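Local coordinates for protein aminopeptidase YwaD (Bacillus subtilis, PDB 6HC6) that removes amino acids from the N termini of peptides as a secreted dizinc aminopeptidase, acting preferentially on residues such as leucine, arginine and lysine, at residues V280-E285 against E428-E433; H241-Y246 against R315-F320. All blocks are in the same frame, centred on the assembly; numbering follows the deposited sequence.

Contact 1 (V280-E285 against E428-E433)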
loop_
_atom_site.group_PDB
_atom_site.type_symbol
_atom_site.label_atom_id
_atom_site.label_comp_id
_atom_site.label_asym_id
_atom_site.label_seq_id
_atom_site.Cartn_x
_atom_site.Cartn_y
_atom_site.Cartn_z
ATOM N N VAL A 280 13.921 -19.354 17.942
ATOM C CA VAL A 280 12.864 -20.360 18.010
ATOM C C VAL A 280 13.191 -21.467 17.012
ATOM O O VAL A 280 13.221 -21.211 15.803
ATOM C CB VAL A 280 11.480 -19.764 17.714
ATOM C CG1 VAL A 280 10.446 -20.881 17.631
ATOM C CG2 VAL A 280 11.092 -18.755 18.773
ATOM N N PRO A 281 13.415 -22.699 17.458
ATOM C CA PRO A 281 13.676 -23.789 16.506
ATOM C C PRO A 281 12.451 -24.094 15.653
ATOM O O PRO A 281 11.314 -24.086 16.134
ATOM C CB PRO A 281 14.038 -24.974 17.411
ATOM C CG PRO A 281 14.425 -24.349 18.730
ATOM C CD PRO A 281 13.547 -23.135 18.855
ATOM N N SER A 282 12.691 -24.363 14.371
ATOM C CA SER A 282 11.600 -24.659 13.455
ATOM C C SER A 282 12.127 -25.441 12.261
ATOM O O SER A 282 13.261 -25.233 11.819
ATOM C CB SER A 282 10.913 -23.384 12.969
ATOM O OG SER A 282 9.990 -23.672 11.930
ATOM N N ASP A 283 11.280 -26.329 11.740
ATOM C CA ASP A 283 11.553 -27.051 10.504
ATOM C C ASP A 283 10.992 -26.341 9.280
ATOM O O ASP A 283 11.196 -26.814 8.153
ATOM C CB ASP A 283 10.993 -28.474 10.581
ATOM C CG ASP A 283 11.732 -29.340 11.601
ATOM O OD1 ASP A 283 12.933 -29.095 11.851
ATOM O OD2 ASP A 283 11.111 -30.275 12.141
ATOM N N LYS A 284 10.287 -25.234 9.472
ATOM C CA LYS A 284 9.850 -24.408 8.359
ATOM C C LYS A 284 10.957 -23.454 7.934
ATOM O O LYS A 284 11.801 -23.043 8.737
ATOM C CB LYS A 284 8.607 -23.596 8.728
ATOM C CG LYS A 284 7.560 -24.372 9.483
ATOM C CD LYS A 284 6.789 -25.307 8.562
ATOM C CE LYS A 284 5.615 -25.943 9.297
ATOM N NZ LYS A 284 4.889 -26.922 8.452
ATOM N N GLU A 285 10.939 -23.091 6.658
ATOM C CA GLU A 285 11.727 -21.974 6.160
ATOM C C GLU A 285 10.884 -20.714 6.295
ATOM O O GLU A 285 9.802 -20.624 5.708
ATOM C CB GLU A 285 12.139 -22.195 4.706
ATOM C CG GLU A 285 12.925 -21.022 4.127
ATOM C CD GLU A 285 13.380 -21.255 2.700
ATOM O OE1 GLU A 285 13.612 -20.265 1.968
ATOM O OE2 GLU A 285 13.506 -22.431 2.311
ATOM N N GLU A 428 2.439 -20.720 16.168
ATOM C CA GLU A 428 1.627 -21.922 15.985
ATOM C C GLU A 428 1.963 -22.605 14.670
ATOM O O GLU A 428 2.024 -23.840 14.598
ATOM C CB GLU A 428 0.140 -21.576 16.040
ATOM C CG GLU A 428 -0.387 -21.360 17.441
ATOM C CD GLU A 428 -0.136 -22.554 18.350
ATOM O OE1 GLU A 428 -0.365 -23.700 17.908
ATOM O OE2 GLU A 428 0.292 -22.346 19.506
ATOM N N ALA A 429 2.211 -21.816 13.627
ATOM C CA ALA A 429 2.484 -22.376 12.314
ATOM C C ALA A 429 3.884 -22.972 12.222
ATOM O O ALA A 429 4.074 -23.962 11.513
ATOM C CB ALA A 429 2.293 -21.305 11.243
ATOM N N VAL A 430 4.870 -22.408 12.924
ATOM C CA VAL A 430 6.269 -22.785 12.704
ATOM C C VAL A 430 6.868 -23.634 13.817
ATOM O O VAL A 430 7.943 -24.223 13.606
ATOM C CB VAL A 430 7.160 -21.547 12.452
ATOM C CG1 VAL A 430 6.567 -20.680 11.357
ATOM C CG2 VAL A 430 7.337 -20.734 13.727
ATOM N N LYS A 431 6.214 -23.754 14.970
ATOM C CA LYS A 431 6.813 -24.498 16.071
ATOM C C LYS A 431 7.019 -25.961 15.694
ATOM O O LYS A 431 6.312 -26.524 14.854
ATOM C CB LYS A 431 5.940 -24.416 17.323
ATOM C CG LYS A 431 4.598 -25.127 17.176
ATOM C CD LYS A 431 3.663 -24.795 18.322
ATOM C CE LYS A 431 2.315 -25.481 18.146
ATOM N NZ LYS A 431 1.635 -25.723 19.450
ATOM N N LYS A 432 8.003 -26.577 16.330
ATOM C CA LYS A 432 8.205 -28.001 16.157
ATOM C C LYS A 432 7.270 -28.778 17.076
ATOM O O LYS A 432 6.703 -28.240 18.032
ATOM C CB LYS A 432 9.652 -28.373 16.466
ATOM C CG LYS A 432 10.678 -27.620 15.651
ATOM C CD LYS A 432 11.620 -28.604 14.993
ATOM C CE LYS A 432 13.047 -28.417 15.454
ATOM N NZ LYS A 432 13.924 -29.505 14.923
ATOM N N GLU A 433 7.109 -30.060 16.781
ATOM C CA GLU A 433 6.526 -30.953 17.772
ATOM C C GLU A 433 7.512 -32.062 18.114
ATOM O O GLU A 433 8.263 -31.952 19.081
ATOM C CB GLU A 433 5.208 -31.550 17.294
ATOM C CG GLU A 433 4.415 -32.166 18.432
ATOM C CD GLU A 433 3.838 -33.515 18.072
ATOM O OE1 GLU A 433 3.249 -33.627 16.976
ATOM O OE2 GLU A 433 3.985 -34.464 18.876
HETATM O O HOH W 1 9.811 -25.085 18.184
HETATM O O HOH W 2 8.737 -26.666 12.663
HETATM O O HOH W 3 2.272 -25.566 9.847
#

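Contact 2 (H241-Y246 against R315-F320)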
loop_
_atom_site.group_PDB
_atom_site.type_symbol
_atom_site.label_atom_id
_atom_site.label_comp_id
_atom_site.label_asym_id
_atom_site.label_seq_id
_atom_site.Cartn_x
_atom_site.Cartn_y
_atom_site.Cartn_z
ATOM N N HIS A 241 14.006 -29.322 1.324
ATOM C CA HIS A 241 12.758 -28.797 0.784
ATOM C C HIS A 241 11.715 -28.473 1.865
ATOM O O HIS A 241 10.595 -28.973 1.822
ATOM C CB HIS A 241 12.175 -29.769 -0.234
ATOM C CG HIS A 241 13.048 -29.991 -1.428
ATOM N ND1 HIS A 241 13.784 -31.144 -1.606
ATOM C CD2 HIS A 241 13.298 -29.214 -2.509
ATOM C CE1 HIS A 241 14.454 -31.064 -2.743
ATOM N NE2 HIS A 241 14.175 -29.904 -3.311
ATOM N N PRO A 242 12.055 -27.616 2.830
ATOM C CA PRO A 242 11.102 -27.311 3.906
ATOM C C PRO A 242 9.887 -26.532 3.415
ATOM O O PRO A 242 9.923 -25.836 2.398
ATOM C CB PRO A 242 11.931 -26.464 4.879
ATOM C CG PRO A 242 12.981 -25.824 4.015
ATOM C CD PRO A 242 13.312 -26.859 2.969
ATOM N N ASP A 243 8.795 -26.651 4.174
ATOM C CA ASP A 243 7.637 -25.791 3.957
ATOM C C ASP A 243 8.025 -24.339 4.219
ATOM O O ASP A 243 8.798 -24.048 5.134
ATOM C CB ASP A 243 6.488 -26.202 4.881
ATOM C CG ASP A 243 5.925 -27.579 4.554
ATOM O OD1 ASP A 243 6.065 -28.032 3.398
ATOM O OD2 ASP A 243 5.352 -28.214 5.468
ATOM N N ILE A 244 7.496 -23.424 3.412
ATOM C CA ILE A 244 7.843 -22.008 3.504
ATOM C C ILE A 244 6.705 -21.235 4.150
ATOM O O ILE A 244 5.541 -21.362 3.740
ATOM C CB ILE A 244 8.167 -21.410 2.126
ATOM C CG1 ILE A 244 9.327 -22.144 1.479
ATOM C CG2 ILE A 244 8.561 -19.954 2.274
ATOM C CD1 ILE A 244 9.332 -21.989 -0.017
ATOM N N VAL A 245 7.050 -20.396 5.128
ATOM C CA VAL A 245 6.123 -19.478 5.786
ATOM C C VAL A 245 6.610 -18.063 5.504
ATOM O O VAL A 245 7.805 -17.779 5.657
ATOM C CB VAL A 245 6.060 -19.759 7.301
ATOM C CG1 VAL A 245 5.290 -18.660 8.061
ATOM C CG2 VAL A 245 5.476 -21.146 7.562
ATOM N N TYR A 246 5.714 -17.196 5.035
ATOM C CA TYR A 246 6.062 -15.830 4.682
ATOM C C TYR A 246 5.463 -14.863 5.699
ATOM O O TYR A 246 4.263 -14.921 5.973
ATOM C CB TYR A 246 5.546 -15.480 3.279
ATOM C CG TYR A 246 5.985 -16.429 2.174
ATOM C CD1 TYR A 246 7.100 -16.146 1.388
ATOM C CD2 TYR A 246 5.254 -17.572 1.885
ATOM C CE1 TYR A 246 7.484 -16.974 0.375
ATOM C CE2 TYR A 246 5.630 -18.409 0.858
ATOM C CZ TYR A 246 6.751 -18.106 0.111
ATOM O OH TYR A 246 7.154 -18.930 -0.906
ATOM N N ARG A 315 6.057 -25.814 -2.114
ATOM C CA ARG A 315 6.441 -25.812 -0.705
ATOM C C ARG A 315 5.792 -24.686 0.085
ATOM O O ARG A 315 5.897 -24.684 1.314
ATOM C CB ARG A 315 7.964 -25.676 -0.525
ATOM C CG ARG A 315 8.839 -26.630 -1.271
ATOM C CD ARG A 315 10.246 -26.596 -0.671
ATOM N NE ARG A 315 11.122 -25.542 -1.194
ATOM C CZ ARG A 315 11.793 -24.669 -0.441
ATOM N NH1 ARG A 315 11.675 -24.684 0.875
ATOM N NH2 ARG A 315 12.582 -23.763 -1.007
ATOM N N SER A 316 5.149 -23.725 -0.580
ATOM C CA SER A 316 4.674 -22.528 0.102
ATOM C C SER A 316 3.431 -22.838 0.917
ATOM O O SER A 316 2.439 -23.342 0.383
ATOM C CB SER A 316 4.370 -21.432 -0.909
ATOM O OG SER A 316 5.556 -20.971 -1.531
ATOM N N GLU A 317 3.474 -22.516 2.209
ATOM C CA GLU A 317 2.417 -22.921 3.123
ATOM C C GLU A 317 1.476 -21.787 3.487
ATOM O O GLU A 317 0.256 -21.926 3.345
ATOM C CB GLU A 317 3.024 -23.512 4.400
ATOM C CG GLU A 317 1.993 -23.990 5.405
ATOM C CD GLU A 317 2.640 -24.609 6.622
ATOM O OE1 GLU A 317 3.478 -25.507 6.443
ATOM O OE2 GLU A 317 2.335 -24.174 7.752
ATOM N N VAL A 318 2.009 -20.663 3.953
ATOM C CA VAL A 318 1.163 -19.633 4.535
ATOM C C VAL A 318 1.905 -18.303 4.455
ATOM O O VAL A 318 3.136 -18.260 4.547
ATOM C CB VAL A 318 0.780 -20.029 5.985
ATOM C CG1 VAL A 318 2.021 -20.275 6.830
ATOM C CG2 VAL A 318 -0.022 -18.993 6.619
ATOM N N ASN A 319 1.144 -17.222 4.238
ATOM C CA ASN A 319 1.639 -15.847 4.245
ATOM C C ASN A 319 0.859 -15.056 5.289
ATOM O O ASN A 319 -0.365 -14.938 5.188
ATOM C CB ASN A 319 1.480 -15.192 2.861
ATOM C CG ASN A 319 1.575 -13.677 2.917
ATOM O OD1 ASN A 319 0.695 -12.969 2.426
ATOM N ND2 ASN A 319 2.643 -13.174 3.528
ATOM N N PHE A 320 1.561 -14.525 6.292
ATOM C CA PHE A 320 0.993 -13.576 7.251
ATOM C C PHE A 320 1.433 -12.182 6.825
ATOM O O PHE A 320 2.614 -11.843 6.959
ATOM C CB PHE A 320 1.499 -13.841 8.670
ATOM C CG PHE A 320 1.120 -15.165 9.229
ATOM C CD1 PHE A 320 1.814 -16.308 8.867
ATOM C CD2 PHE A 320 0.081 -15.266 10.157
ATOM C CE1 PHE A 320 1.476 -17.548 9.401
ATOM C CE2 PHE A 320 -0.256 -16.502 10.697
ATOM C CZ PHE A 320 0.432 -17.634 10.314
HETATM O O HOH W 4 3.619 -26.540 1.807
#

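Contact 1 (V280-E285 against E428-E433)
V430 O, the last carbonyl of helix 412-430, is gripped by two donors: S282 OG at 2.7 Å and a water that also accepts from D283 N. S282 stands in an ST turn, because its OG also accepts from K284 N at 2.9 Å (N-H...O 153°). One hydroxyl therefore shapes the loop before strand 285-291 and binds the carbonyl at the C-terminal end of the helix. S282 holds OG anti to its backbone N (chi1 171°), from where it meets V430 O only 20° off the carbonyl plane. An alanine here would probably leave K284 N without its turn acceptor and V430 O held mainly by the water, setting the loop freer to shift against the helix end. K284 lies over the helix terminus, its CG 3.8 Å from V430 CA, while its NZ makes a salt bridge with E317. D283 and K432 cross at about a right angle, and K432 NZ and D283 OD1 form a salt bridge, 3.3 Å apart, whose hydrogen bond is weak. A further water bridges the backbones, donating to P281 O and accepting from K432 N at 3.0 Å.

Contact 2 (H241-Y246 against R315-F320)
I244-Y246 and S316-F320 pair as parallel strands, their axes 4.8 Å apart and inclined by 12°, in the central mixed sheet of the M28 peptidase domain. I244 pairs with S316 but V245 with V318, so the register slips by one at a beta bulge in which E317 is the extra residue. Its N still donates to I244 O, and beyond the bulge Y246 N donates to V318 O. Ahead of the strands, R315 bends at chi3 (-85°), which turns NE out of line with the chain. Its NH1 meets P242 O at 2.6 Å, on a lone pair and near the guanidinium plane, and NH1 also makes a salt bridge with E285. I244 CD1 lies over the centre of the guanidinium, 3.6 Å above the plane. On the same face of the sheet as I244, Y246 OH donates to S316 OG at 2.7 Å, and S316 OG is also bonded to E312 O; S316 CB sits at the ring edge, while I244 CG2 covers one ring face near the rim. The other sheet face carries V245 and V318, side by side and pointing the same way, with CG2 of V245 3.6 Å from CG1 of V318. V430 of helix 412-430 packs on V245. Where D243 OD2 and E317 OE1 approach to 3.4 Å, their carboxylate planes stand 70° apart. Both are acceptors, and K284 NZ lies near the pair, in a salt bridge with E317 and a long, weak ion pair with D243. Its positive charge is likely to offset the repulsion of the two carboxylates.

In the fold
From the N terminus the four segments come in the order 241-246, 280-285, 315-320, 428-433, so the two contacts alternate and cross. Contact 2 closes a loop of 68 residues that holds helix 260-277 and strand 285-291; contact 1 opens inside that loop and closes 142 residues later, at the end of helix 412-430. The two touch directly: E285 N lies 2.8 Å from D243 O and E285 O the same distance from V245 N, which places strand 285-291 beside 244-250, with 316-322 on the other flank of 244-250. Together they tie three neighbouring parallel strands and a covering helix. Strand 244-250 ends at H250, a zinc ligand, and D323 follows strand 316-322.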